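Local coordinates for protein peroxiredoxin (Clostridioides difficile, PDB 6TSB) that probably works as a thiol-specific peroxidase and, through the glycosyl hydrolase family 18 domain dealt with here, cleaves chitin, at residues L91-A96 and A130-D135; G98-E103 and D137-G142. All coordinates share one frame; numbering follows the deposited sequence.

In the fold
Both contacts join the same two neighbouring parallel strands, 92-98 and 133-137, of the TIM-barrel domain, contact 1 along the strands and contact 2 where they run out into loops. Contact 1 is core: main-chain hydrogen bonds, branched aliphatics on the side towards the helices, and an aspartate replacing a backbone acceptor at the N-terminal end of the strands. Contact 2 is largely buried too, but its Trp100 is exposed, and glycines, aromatic rings, carboxylates and waters replace the aliphatics. With the one residue between them, the second segments carry DGIDIDWE, which fits the family 18 signature DxxDxDxE. The contacts meet where Ala96 packs on Asp137, and the strands run on into the probable active-site end of the barrel.

Contact 1: L91-A96 and A130-D135; sequences LKVIVA and ALDGID
Val93 and Asp132 grip each other twice. The Val93 amide donates to Asp132 OD2 at 2.7 Å, almost straight (168°), reaching the carboxylate from its anti side; in return Asp132 N donates to Val93 O at 2.9 Å. With CG beside its own backbone N (chi1 -65°), Asp132 brings its carboxylate to that amide, so a side chain stands in for a strand acceptor just before strand 133-137 begins. A water lies within donating distance of both Asp132 OD1 and Leu91 O. Farther along, parallel pairing takes over: Val95 N makes a weak bond to Gly133 O, and Asp135 N a short one, 2.7 Å, to Val95 O.

The side of Val95 and Ile134 faces helices 112-128 and 75-83, an apolar interface that branched aliphatics fill. Leu131 CD1 presses on Val95 CG2 at 3.4 Å, a tight fit, while Ile134 CD1 lies 3.9 Å from Val95 CB. On the other side, which carries polar Asp135, Ile94 sets CD1 3.5 Å from Gly133 N, above a residue without a side chain, and small Ala96 lies beside the aspartate. Tyr41 and Ser176 hydrogen-bond the buried Asp135 carboxylate.

Strands 56-64 and 174-179 flank the pair in the barrel sheet. Helix 112-128, between the two strands in sequence, packs on both through Met125 and Val122, a beta-alpha-beta crossover of the TIM barrel, while helix 75-83 reaches Val93 and Val95.

Contact 2: G98-E103 and D137-G142; sequences GGWGAE and DWEYPG
Trp100 meets Glu139 and Tyr140 at the rim of its indole, not on a face. Glu139 OE1 lies in the ring plane, 3.8 Å from Trp100 CE3, where an oxygen meets the slightly positive C-H edge; indole and carboxylate planes are turned 51° apart. Farther round the same edge, Trp100 CZ3 touches Tyr140 CE2 at 3.8 Å, the two side chains crossing at about a right angle. A water sits above one indole face, near the rim, and takes the N-H of Gly101. One face of the Tyr140 ring carries Glu139 CB, 4.0 Å above its centre, and the peptide bond joining these two residues is cis. With CG anti to its backbone N (chi1 -176°), Trp100 swings its indole round to this edge-on meeting.

Glycine lets the two backbones close in at Gly98: its CA is 3.6 Å from Asp137 O, and a CB there would collide with that oxygen. At Gly99 it is the backbone angles (phi 106°) that call for glycine. Gly99 N donates to Asp137 O at 2.9 Å, nearly linear and on a lone pair. Gly99 to Ala102 form a type II turn, with Gly101 at the third position, where positive phi suits glycine. A second water accepts from Glu139 N at 3.0 Å and reaches Gly99 O and Ala102 O, tying the turn to the other loop.

Asp137 and Glu139 end the family signature, whose glutamate is the general acid in active family 18 chitinases; Glu139 holds that position. Beside it stand Trp100 and Tyr140, whose side chain is about 4 Å from a bound PEG molecule. Aromatic surface next to carboxylates is consistent with a sugar-binding cleft at the C-terminal end of the barrel strands.

Contact 1: L91-A96 and A130-D135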
loop_
_atom_site.group_PDB
_atom_site.type_symbol
_atom_site.label_atom_id
_atom_site.label_comp_id
_atom_site.label_asym_id
_atom_site.label_seq_id
_atom_site.Cartn_x
_atom_site.Cartn_y
_atom_site.Cartn_z
ATOM N N LEU A 91 -33.108 -11.105 9.968
ATOM C CA LEU A 91 -31.997 -11.865 9.344
ATOM C C LEU A 91 -32.622 -13.044 8.607
ATOM O O LEU A 91 -33.580 -13.656 9.146
ATOM C CB LEU A 91 -30.989 -12.337 10.394
ATOM C CG LEU A 91 -29.830 -13.177 9.872
ATOM C CD1 LEU A 91 -28.844 -12.334 9.094
ATOM C CD2 LEU A 91 -29.111 -13.880 11.008
ATOM N N LYS A 92 -32.139 -13.279 7.388
ATOM C CA LYS A 92 -32.600 -14.386 6.517
ATOM C C LYS A 92 -31.598 -15.520 6.700
ATOM O O LYS A 92 -30.371 -15.258 6.565
ATOM C CB LYS A 92 -32.719 -13.938 5.055
ATOM C CG LYS A 92 -33.982 -13.150 4.727
ATOM C CD LYS A 92 -33.961 -12.540 3.336
ATOM C CE LYS A 92 -35.337 -12.277 2.764
ATOM N NZ LYS A 92 -35.832 -10.921 3.088
ATOM N N VAL A 93 -32.106 -16.708 7.034
ATOM C CA VAL A 93 -31.267 -17.912 7.205
ATOM C C VAL A 93 -31.607 -18.900 6.085
ATOM O O VAL A 93 -32.750 -19.392 5.995
ATOM C CB VAL A 93 -31.411 -18.506 8.617
ATOM C CG1 VAL A 93 -30.405 -19.630 8.807
ATOM C CG2 VAL A 93 -31.248 -17.438 9.701
ATOM N N ILE A 94 -30.593 -19.212 5.301
ATOM C CA ILE A 94 -30.699 -20.021 4.070
ATOM C C ILE A 94 -29.830 -21.238 4.309
ATOM O O ILE A 94 -28.772 -21.061 4.939
ATOM C CB ILE A 94 -30.205 -19.213 2.853
ATOM C CG1 ILE A 94 -30.845 -17.826 2.778
ATOM C CG2 ILE A 94 -30.394 -19.990 1.550
ATOM C CD1 ILE A 94 -32.337 -17.854 2.776
ATOM N N VAL A 95 -30.235 -22.386 3.762
ATOM C CA VAL A 95 -29.374 -23.590 3.666
ATOM C C VAL A 95 -28.997 -23.799 2.202
ATOM O O VAL A 95 -29.870 -23.834 1.301
ATOM C CB VAL A 95 -30.035 -24.840 4.275
ATOM C CG1 VAL A 95 -29.232 -26.098 3.983
ATOM C CG2 VAL A 95 -30.229 -24.685 5.779
ATOM N N ALA A 96 -27.708 -23.977 2.013
ATOM C CA ALA A 96 -27.087 -24.378 0.753
ATOM C C ALA A 96 -26.986 -25.899 0.746
ATOM O O ALA A 96 -26.495 -26.486 1.747
ATOM C CB ALA A 96 -25.740 -23.729 0.610
ATOM N N ALA A 130 -37.697 -23.856 10.224
ATOM C CA ALA A 130 -38.228 -22.500 9.942
ATOM C C ALA A 130 -37.189 -21.692 9.143
ATOM O O ALA A 130 -36.918 -20.533 9.524
ATOM C CB ALA A 130 -38.590 -21.803 11.235
ATOM N N LEU A 131 -36.641 -22.265 8.066
ATOM C CA LEU A 131 -35.681 -21.545 7.194
ATOM C C LEU A 131 -36.422 -20.472 6.400
ATOM O O LEU A 131 -37.646 -20.601 6.194
ATOM C CB LEU A 131 -35.001 -22.510 6.231
ATOM C CG LEU A 131 -34.232 -23.671 6.852
ATOM C CD1 LEU A 131 -33.584 -24.460 5.721
ATOM C CD2 LEU A 131 -33.183 -23.176 7.826
ATOM N N ASP A 132 -35.686 -19.469 5.955
ATOM C CA ASP A 132 -36.191 -18.388 5.069
ATOM C C ASP A 132 -36.080 -18.847 3.601
ATOM O O ASP A 132 -36.777 -18.293 2.730
ATOM C CB ASP A 132 -35.416 -17.117 5.383
ATOM C CG ASP A 132 -35.677 -16.603 6.788
ATOM O OD1 ASP A 132 -36.829 -16.164 7.034
ATOM O OD2 ASP A 132 -34.725 -16.638 7.619
ATOM N N GLY A 133 -35.217 -19.830 3.343
ATOM C CA GLY A 133 -35.276 -20.603 2.100
ATOM C C GLY A 133 -34.007 -21.376 1.854
ATOM O O GLY A 133 -33.358 -21.781 2.813
ATOM N N ILE A 134 -33.658 -21.546 0.587
ATOM C CA ILE A 134 -32.684 -22.587 0.171
ATOM C C ILE A 134 -31.799 -22.036 -0.943
ATOM O O ILE A 134 -32.252 -21.158 -1.727
ATOM C CB ILE A 134 -33.440 -23.895 -0.205
ATOM C CG1 ILE A 134 -32.552 -25.121 0.001
ATOM C CG2 ILE A 134 -34.055 -23.872 -1.603
ATOM C CD1 ILE A 134 -32.593 -25.637 1.421
ATOM N N ASP A 135 -30.579 -22.550 -1.003
ATOM C CA ASP A 135 -29.585 -22.204 -2.034
ATOM C C ASP A 135 -29.167 -23.521 -2.669
ATOM O O ASP A 135 -28.927 -24.467 -1.892
ATOM C CB ASP A 135 -28.414 -21.449 -1.402
ATOM C CG ASP A 135 -27.374 -21.011 -2.424
ATOM O OD1 ASP A 135 -27.777 -20.401 -3.418
ATOM O OD2 ASP A 135 -26.172 -21.275 -2.214
HETATM O O HOH W 1 -36.296 -13.415 8.244
#

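Contact 2: G98-E103 and D137-G142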
loop_
_atom_site.group_PDB
_atom_site.type_symbol
_atom_site.label_atom_id
_atom_site.label_comp_id
_atom_site.label_asym_id
_atom_site.label_seq_id
_atom_site.Cartn_x
_atom_site.Cartn_y
_atom_site.Cartn_z
ATOM N N GLY A 98 -25.221 -28.842 -1.328
ATOM C CA GLY A 98 -24.264 -29.293 -2.346
ATOM C C GLY A 98 -22.866 -28.810 -2.047
ATOM O O GLY A 98 -22.384 -29.079 -0.930
ATOM N N GLY A 99 -22.226 -28.171 -3.033
ATOM C CA GLY A 99 -20.828 -27.727 -2.934
ATOM C C GLY A 99 -19.908 -28.586 -3.755
ATOM O O GLY A 99 -20.344 -29.619 -4.303
ATOM N N TRP A 100 -18.657 -28.175 -3.866
ATOM C CA TRP A 100 -17.682 -28.860 -4.742
ATOM C C TRP A 100 -17.623 -30.347 -4.379
ATOM O O TRP A 100 -17.412 -30.648 -3.177
ATOM C CB TRP A 100 -16.315 -28.205 -4.631
ATOM C CG TRP A 100 -15.337 -28.812 -5.576
ATOM C CD1 TRP A 100 -14.318 -29.677 -5.301
ATOM C CD2 TRP A 100 -15.329 -28.610 -6.993
ATOM N NE1 TRP A 100 -13.661 -30.013 -6.457
ATOM C CE2 TRP A 100 -14.251 -29.363 -7.508
ATOM C CE3 TRP A 100 -16.128 -27.861 -7.863
ATOM C CZ2 TRP A 100 -13.958 -29.388 -8.869
ATOM C CZ3 TRP A 100 -15.831 -27.880 -9.207
ATOM C CH2 TRP A 100 -14.763 -28.637 -9.700
ATOM N N GLY A 101 -17.793 -31.234 -5.373
ATOM C CA GLY A 101 -17.705 -32.699 -5.191
ATOM C C GLY A 101 -18.989 -33.326 -4.643
ATOM O O GLY A 101 -19.031 -34.541 -4.607
ATOM N N ALA A 102 -20.017 -32.543 -4.276
ATOM C CA ALA A 102 -21.290 -33.026 -3.695
ATOM C C ALA A 102 -22.167 -33.709 -4.749
ATOM O O ALA A 102 -22.805 -32.999 -5.584
ATOM C CB ALA A 102 -22.044 -31.904 -3.037
ATOM N N GLU A 103 -22.247 -35.039 -4.647
ATOM C CA GLU A 103 -22.930 -35.963 -5.591
ATOM C C GLU A 103 -24.431 -35.951 -5.305
ATOM O O GLU A 103 -24.815 -35.526 -4.206
ATOM C CB GLU A 103 -22.368 -37.389 -5.475
ATOM C CG GLU A 103 -22.992 -38.380 -6.456
ATOM C CD GLU A 103 -22.715 -38.076 -7.916
ATOM O OE1 GLU A 103 -21.596 -38.393 -8.356
ATOM O OE2 GLU A 103 -23.604 -37.503 -8.599
ATOM N N ASP A 137 -26.365 -25.632 -4.769
ATOM C CA ASP A 137 -24.931 -25.560 -5.145
ATOM C C ASP A 137 -24.545 -26.820 -5.906
ATOM O O ASP A 137 -23.651 -27.542 -5.471
ATOM C CB ASP A 137 -23.969 -25.358 -3.979
ATOM C CG ASP A 137 -24.109 -24.020 -3.276
ATOM O OD1 ASP A 137 -25.248 -23.525 -3.211
ATOM O OD2 ASP A 137 -23.063 -23.497 -2.776
ATOM N N TRP A 138 -25.100 -26.963 -7.100
ATOM C CA TRP A 138 -24.709 -28.023 -8.057
ATOM C C TRP A 138 -23.493 -27.539 -8.853
ATOM O O TRP A 138 -23.618 -26.522 -9.578
ATOM C CB TRP A 138 -25.939 -28.336 -8.906
ATOM C CG TRP A 138 -25.816 -29.504 -9.820
ATOM C CD1 TRP A 138 -24.721 -30.276 -10.074
ATOM C CD2 TRP A 138 -26.863 -29.973 -10.673
ATOM N NE1 TRP A 138 -25.035 -31.226 -11.004
ATOM C CE2 TRP A 138 -26.348 -31.071 -11.381
ATOM C CE3 TRP A 138 -28.200 -29.601 -10.857
ATOM C CZ2 TRP A 138 -27.124 -31.775 -12.306
ATOM C CZ3 TRP A 138 -28.971 -30.306 -11.752
ATOM C CH2 TRP A 138 -28.435 -31.373 -12.476
ATOM N N GLU A 139 -22.351 -28.217 -8.697
ATOM C CA GLU A 139 -21.041 -27.739 -9.185
ATOM C C GLU A 139 -20.394 -28.805 -10.087
ATOM O O GLU A 139 -19.390 -29.419 -9.740
ATOM C CB GLU A 139 -20.201 -27.309 -7.967
ATOM C CG GLU A 139 -20.763 -26.094 -7.226
ATOM C CD GLU A 139 -19.887 -25.474 -6.140
ATOM O OE1 GLU A 139 -18.667 -25.621 -6.235
ATOM O OE2 GLU A 139 -20.430 -24.828 -5.200
ATOM N N TYR A 140 -20.889 -28.989 -11.316
ATOM C CA TYR A 140 -21.823 -28.118 -12.000
ATOM C C TYR A 140 -22.695 -29.016 -12.866
ATOM O O TYR A 140 -22.266 -30.074 -13.292
ATOM C CB TYR A 140 -21.063 -27.063 -12.828
ATOM C CG TYR A 140 -20.205 -26.108 -12.029
ATOM C CD1 TYR A 140 -20.783 -25.025 -11.389
ATOM C CD2 TYR A 140 -18.830 -26.280 -11.882
ATOM C CE1 TYR A 140 -20.037 -24.153 -10.609
ATOM C CE2 TYR A 140 -18.063 -25.405 -11.116
ATOM C CZ TYR A 140 -18.672 -24.329 -10.479
ATOM O OH TYR A 140 -17.992 -23.441 -9.682
ATOM N N PRO A 141 -23.941 -28.641 -13.186
ATOM C CA PRO A 141 -24.731 -29.439 -14.111
ATOM C C PRO A 141 -23.946 -29.642 -15.413
ATOM O O PRO A 141 -23.279 -28.744 -15.833
ATOM C CB PRO A 141 -25.980 -28.599 -14.375
ATOM C CG PRO A 141 -26.069 -27.627 -13.215
ATOM C CD PRO A 141 -24.649 -27.453 -12.710
ATOM N N GLY A 142 -24.012 -30.840 -15.975
ATOM C CA GLY A 142 -23.415 -31.165 -17.282
ATOM C C GLY A 142 -21.933 -31.478 -17.190
ATOM O O GLY A 142 -21.357 -31.886 -18.221
HETATM O O HOH W 2 -22.140 -30.408 -6.653
HETATM O O HOH W 3 -18.014 -25.207 -2.719
HETATM O O HOH W 4 -19.445 -30.756 -7.635
#